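Local coordinates for N-acetylglucosaminidase (Paenibacillus barengoltzii, PDB 6INX), which hydrolyses N-acetylglucosaminide linkages as a member of glycoside hydrolase family 18, probably with assistance from the substrate's own acetamido group, at residues 76-80 / 121-126; 182-187 / 211-217. All blocks are in the same frame, centred on the assembly; numbering follows the deposited sequence.

Interaction 1. Residues 76-80 / 121-126; sequences GFSEA and AASPDD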
loop_
_atom_site.group_PDB
_atom_site.type_symbol
_atom_site.label_atom_id
_atom_site.label_comp_id
_atom_site.label_asym_id
_atom_site.label_seq_id
_atom_site.Cartn_x
_atom_site.Cartn_y
_atom_site.Cartn_z
ATOM N N GLY A 76 -18.970 -17.071 -2.085
ATOM C CA GLY A 76 -19.216 -18.310 -2.801
ATOM C C GLY A 76 -18.167 -18.685 -3.826
ATOM O O GLY A 76 -18.181 -19.822 -4.302
ATOM N N PHE A 77 -17.250 -17.773 -4.161
ATOM C CA PHE A 77 -16.310 -18.016 -5.252
ATOM C C PHE A 77 -15.191 -18.961 -4.846
ATOM O O PHE A 77 -14.874 -19.899 -5.581
ATOM C CB PHE A 77 -15.703 -16.692 -5.711
ATOM C CG PHE A 77 -16.629 -15.837 -6.509
ATOM C CD1 PHE A 77 -16.848 -16.094 -7.851
ATOM C CD2 PHE A 77 -17.262 -14.751 -5.924
ATOM C CE1 PHE A 77 -17.695 -15.280 -8.597
ATOM C CE2 PHE A 77 -18.112 -13.943 -6.658
ATOM C CZ PHE A 77 -18.326 -14.206 -7.996
ATOM N N SER A 78 -14.521 -18.695 -3.720
ATOM C CA SER A 78 -13.458 -19.598 -3.290
ATOM C C SER A 78 -14.003 -21.008 -3.091
ATOM O O SER A 78 -13.357 -21.995 -3.458
ATOM C CB SER A 78 -12.803 -19.076 -2.006
ATOM O OG SER A 78 -11.791 -19.944 -1.527
ATOM N N GLU A 79 -15.200 -21.112 -2.518
ATOM C CA GLU A 79 -15.848 -22.411 -2.327
ATOM C C GLU A 79 -16.090 -23.113 -3.661
ATOM O O GLU A 79 -15.718 -24.284 -3.843
ATOM C CB GLU A 79 -17.172 -22.201 -1.584
ATOM C CG GLU A 79 -17.041 -21.578 -0.178
ATOM C CD GLU A 79 -17.194 -20.062 -0.164
ATOM O OE1 GLU A 79 -16.742 -19.380 -1.113
ATOM O OE2 GLU A 79 -17.785 -19.547 0.818
ATOM N N ALA A 80 -16.705 -22.408 -4.615
ATOM C CA ALA A 80 -16.996 -23.018 -5.912
ATOM C C ALA A 80 -15.715 -23.388 -6.647
ATOM O O ALA A 80 -15.625 -24.457 -7.255
ATOM C CB ALA A 80 -17.839 -22.067 -6.756
ATOM N N ALA A 121 -15.118 -16.067 1.878
ATOM C CA ALA A 121 -14.097 -17.092 2.032
ATOM C C ALA A 121 -12.951 -16.892 1.043
ATOM O O ALA A 121 -13.133 -16.373 -0.071
ATOM C CB ALA A 121 -14.709 -18.474 1.831
ATOM N N ALA A 122 -11.757 -17.321 1.458
ATOM C CA ALA A 122 -10.582 -17.262 0.602
ATOM C C ALA A 122 -9.590 -18.319 1.041
ATOM O O ALA A 122 -9.635 -18.823 2.169
ATOM C CB ALA A 122 -9.881 -15.895 0.639
ATOM N N SER A 123 -8.656 -18.614 0.142
ATOM C CA SER A 123 -7.646 -19.631 0.392
ATOM C C SER A 123 -6.446 -19.347 -0.494
ATOM O O SER A 123 -6.612 -18.836 -1.605
ATOM C CB SER A 123 -8.210 -21.021 0.064
ATOM O OG SER A 123 -7.167 -21.985 -0.012
ATOM N N PRO A 124 -5.227 -19.666 -0.044
ATOM C CA PRO A 124 -4.090 -19.610 -0.972
ATOM C C PRO A 124 -4.301 -20.449 -2.213
ATOM O O PRO A 124 -3.708 -20.155 -3.253
ATOM C CB PRO A 124 -2.912 -20.145 -0.143
ATOM C CG PRO A 124 -3.386 -20.213 1.251
ATOM C CD PRO A 124 -4.865 -20.214 1.274
ATOM N N ASP A 125 -5.119 -21.506 -2.126
ATOM C CA ASP A 125 -5.416 -22.327 -3.292
ATOM C C ASP A 125 -6.169 -21.559 -4.370
ATOM O O ASP A 125 -6.225 -22.027 -5.513
ATOM C CB ASP A 125 -6.233 -23.561 -2.886
ATOM C CG ASP A 125 -5.480 -24.489 -1.956
ATOM O OD1 ASP A 125 -4.234 -24.447 -1.949
ATOM O OD2 ASP A 125 -6.143 -25.265 -1.234
ATOM N N ASP A 126 -6.744 -20.393 -4.039
ATOM C CA ASP A 126 -7.502 -19.622 -5.025
ATOM C C ASP A 126 -6.633 -19.203 -6.206
ATOM O O ASP A 126 -7.149 -18.978 -7.305
ATOM C CB ASP A 126 -8.073 -18.345 -4.400
ATOM C CG ASP A 126 -9.111 -18.592 -3.336
ATOM O OD1 ASP A 126 -9.665 -19.714 -3.222
ATOM O OD2 ASP A 126 -9.391 -17.613 -2.616
HETATM O O HOH W 1 -17.721 -16.854 0.658
HETATM O O HOH W 2 -15.388 -16.826 -1.680
HETATM O O HOH W 3 -10.603 -22.010 -4.315
#

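Interaction 2. Residues 182-187 / 211-217; sequences LMTYDM and ISVDASV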
loop_
_atom_site.group_PDB
_atom_site.type_symbol
_atom_site.label_atom_id
_atom_site.label_comp_id
_atom_site.label_asym_id
_atom_site.label_seq_id
_atom_site.Cartn_x
_atom_site.Cartn_y
_atom_site.Cartn_z
ATOM N N LEU A 182 -9.589 -3.588 -15.530
ATOM C CA LEU A 182 -8.865 -3.196 -14.331
ATOM C C LEU A 182 -9.708 -2.193 -13.563
ATOM O O LEU A 182 -10.040 -1.115 -14.074
ATOM C CB LEU A 182 -7.499 -2.597 -14.671
ATOM C CG LEU A 182 -6.570 -3.435 -15.535
ATOM C CD1 LEU A 182 -5.240 -2.700 -15.694
ATOM C CD2 LEU A 182 -6.398 -4.806 -14.912
ATOM N N MET A 183 -10.048 -2.541 -12.328
ATOM C CA MET A 183 -10.860 -1.657 -11.495
ATOM C C MET A 183 -9.947 -0.574 -10.921
ATOM O O MET A 183 -9.571 -0.583 -9.745
ATOM C CB MET A 183 -11.563 -2.455 -10.407
ATOM C CG MET A 183 -12.744 -3.271 -10.950
ATOM S SD MET A 183 -13.652 -4.146 -9.664
ATOM C CE MET A 183 -12.394 -5.325 -9.213
ATOM N N THR A 184 -9.578 0.369 -11.797
ATOM C CA THR A 184 -8.717 1.494 -11.412
ATOM C C THR A 184 -9.546 2.605 -10.752
ATOM O O THR A 184 -9.566 3.768 -11.166
ATOM C CB THR A 184 -7.868 1.985 -12.584
ATOM O OG1 THR A 184 -8.709 2.346 -13.689
ATOM C CG2 THR A 184 -6.882 0.912 -13.027
ATOM N N TYR A 185 -10.243 2.199 -9.694
ATOM C CA TYR A 185 -11.018 3.067 -8.827
ATOM C C TYR A 185 -11.062 2.390 -7.465
ATOM O O TYR A 185 -10.710 1.214 -7.330
ATOM C CB TYR A 185 -12.417 3.395 -9.389
ATOM C CG TYR A 185 -13.216 2.252 -9.976
ATOM C CD1 TYR A 185 -13.765 1.272 -9.169
ATOM C CD2 TYR A 185 -13.438 2.169 -11.348
ATOM C CE1 TYR A 185 -14.517 0.235 -9.708
ATOM C CE2 TYR A 185 -14.202 1.138 -11.896
ATOM C CZ TYR A 185 -14.723 0.175 -11.068
ATOM O OH TYR A 185 -15.477 -0.859 -11.584
ATOM N N ASP A 186 -11.487 3.141 -6.447
ATOM C CA ASP A 186 -11.324 2.709 -5.046
ATOM C C ASP A 186 -9.875 2.321 -4.753
ATOM O O ASP A 186 -9.612 1.493 -3.876
ATOM C CB ASP A 186 -12.243 1.541 -4.652
ATOM C CG ASP A 186 -13.699 1.823 -4.890
ATOM O OD1 ASP A 186 -14.114 2.992 -4.802
ATOM O OD2 ASP A 186 -14.435 0.843 -5.161
ATOM N N MET A 187 -8.921 2.894 -5.498
ATOM C CA MET A 187 -7.525 2.494 -5.318
ATOM C C MET A 187 -6.972 2.987 -3.996
ATOM O O MET A 187 -6.006 2.407 -3.477
ATOM C CB MET A 187 -6.657 2.988 -6.476
ATOM C CG MET A 187 -6.932 2.220 -7.781
ATOM S SD MET A 187 -5.835 2.612 -9.153
ATOM C CE MET A 187 -6.408 4.270 -9.555
ATOM N N ILE A 211 -0.010 3.473 -6.268
ATOM C CA ILE A 211 -0.833 2.934 -7.348
ATOM C C ILE A 211 -1.506 4.061 -8.134
ATOM O O ILE A 211 -1.681 5.185 -7.655
ATOM C CB ILE A 211 -1.849 1.917 -6.787
ATOM C CG1 ILE A 211 -2.439 1.015 -7.886
ATOM C CG2 ILE A 211 -2.951 2.638 -6.031
ATOM C CD1 ILE A 211 -1.421 0.195 -8.671
ATOM N N SER A 212 -1.876 3.739 -9.375
ATOM C CA SER A 212 -2.520 4.643 -10.319
ATOM C C SER A 212 -2.954 3.775 -11.494
ATOM O O SER A 212 -2.585 2.602 -11.573
ATOM C CB SER A 212 -1.561 5.746 -10.794
ATOM O OG SER A 212 -0.473 5.192 -11.520
ATOM N N VAL A 213 -3.731 4.360 -12.416
ATOM C CA VAL A 213 -4.043 3.653 -13.662
ATOM C C VAL A 213 -2.758 3.216 -14.353
ATOM O O VAL A 213 -2.590 2.052 -14.733
ATOM C CB VAL A 213 -4.880 4.535 -14.608
ATOM C CG1 VAL A 213 -4.976 3.865 -15.996
ATOM C CG2 VAL A 213 -6.254 4.839 -14.042
ATOM N N ASP A 214 -1.827 4.163 -14.517
ATOM C CA ASP A 214 -0.587 3.888 -15.226
ATOM C C ASP A 214 0.205 2.782 -14.531
ATOM O O ASP A 214 0.691 1.847 -15.180
ATOM C CB ASP A 214 0.200 5.205 -15.315
ATOM C CG ASP A 214 1.543 5.065 -15.995
ATOM O OD1 ASP A 214 1.624 4.543 -17.128
ATOM O OD2 ASP A 214 2.530 5.537 -15.382
ATOM N N ALA A 215 0.334 2.857 -13.203
ATOM C CA ALA A 215 1.084 1.819 -12.499
ATOM C C ALA A 215 0.378 0.469 -12.577
ATOM O O ALA A 215 1.036 -0.575 -12.675
ATOM C CB ALA A 215 1.325 2.214 -11.041
ATOM N N SER A 216 -0.956 0.471 -12.552
ATOM C CA SER A 216 -1.721 -0.772 -12.631
ATOM C C SER A 216 -1.563 -1.427 -13.997
ATOM O O SER A 216 -1.296 -2.629 -14.087
ATOM C CB SER A 216 -3.195 -0.496 -12.297
ATOM O OG SER A 216 -3.963 -1.687 -12.374
ATOM N N VAL A 217 -1.728 -0.645 -15.069
ATOM C CA VAL A 217 -1.516 -1.159 -16.420
ATOM C C VAL A 217 -0.127 -1.773 -16.540
ATOM O O VAL A 217 0.039 -2.895 -17.026
ATOM C CB VAL A 217 -1.750 -0.043 -17.452
ATOM C CG1 VAL A 217 -1.329 -0.513 -18.848
ATOM C CG2 VAL A 217 -3.215 0.413 -17.434
#

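Interaction 1. Residues 76-80 / 121-126
A single direct hydrogen bond, Ser-78 OG to Asp-126 OD1 at 2.7 Å, joins 76-80 to 121-126; the other polar links across the contact run through three waters. Ser-78 carries its OG anti to the backbone N (chi1 178°), which directs the hydroxyl at the syn lone pair of OD1. Water 3 donates to the same oxygen and to Ser-78 O. Asp-126 OD2 accepts from Ser-123 N at 3.0 Å, from above the carboxylate plane, and from Cys-114 N. Ser-123 and Asp-126 form a capping box at the start of helix 126-148, in the loop that follows the fourth strand of the TIM barrel, and Asp-125 N donates to Ser-123 OG. Four donors thus hold the buried carboxylate and would probably favour its charged form. Further along, Ser-78 CB packs 3.3 Å from Ala-121 O. The Glu-79 chain bends at chi2 (94°) and brings OE2 to 3.4 Å from Ala-121 CB. Water 1 ties Glu-79 OE2 to Gly-76 N and Ala-121 N, while water 2 ties Glu-79 OE1 to Ser-78 N and Ala-121 O.

Interaction 2. Residues 182-187 / 211-217
No flat side chain lies where Thr-184 and Met-187 pack on Val-213 and Ile-211; Tyr-185, whose CB points away from 211-217, has Met-183 CA 4.3 Å above the centre of one ring face and touches Ala-235, Met-322 and Trp-324. Met-187 covers the start of helix 213-222. Its CB meets Ile-211 CG2 at 3.7 Å, the two side chains crossing at about a right angle, and a bend at chi3 (-71°) lays SD and CE along the Ser-212 to Val-213 peptide, CE 3.9 Å from Val-213 N. With an alanine here, a gap is likely to open beside Ile-211 CG1 and that peptide, where SD and CE lie. Thr-184 presses OG1 to 3.5 Å from Val-213 CG2. Leu-182 CD1 touches Ser-216 OG (3.7 Å) and, to another side, Val-217 CG2 (4.1 Å). The contact thus packs strand 179-183 and the loop that follows it on the helix of the beta-alpha-beta crossover to strand 230-235. No hydrogen bond spans the two segments; the hydroxyls are satisfied elsewhere, Thr-184 OG1 by Gly-233 N and Ser-216 OG by Ala-160 O, and cohesion rests on van der Waals contact.

In the fold
Both contacts belong to the TIM barrel of family 18 and lie 24 Å apart, centre to centre, with about 11 Å between their nearest atoms. Interaction 1 joins the short helix 77-81, after the third strand, to the loop after the fourth, near the rim; interaction 2 is buried, about 10 Å from the chain centre, and follows the sixth strand. The segment after strand 105-109 connects them: Trp-110 packs on Ser-78 and Asp-126 of interaction 1, and Glu-111, which ends the family's DxxDxDxE signature, touches Met-183 of 182-187. That signature marks the active site in family 18, so the contacts probably flank the same cleft. Asp-186, beside interaction 2, forms a salt bridge to Arg-239 at the inserted antiparallel sheet.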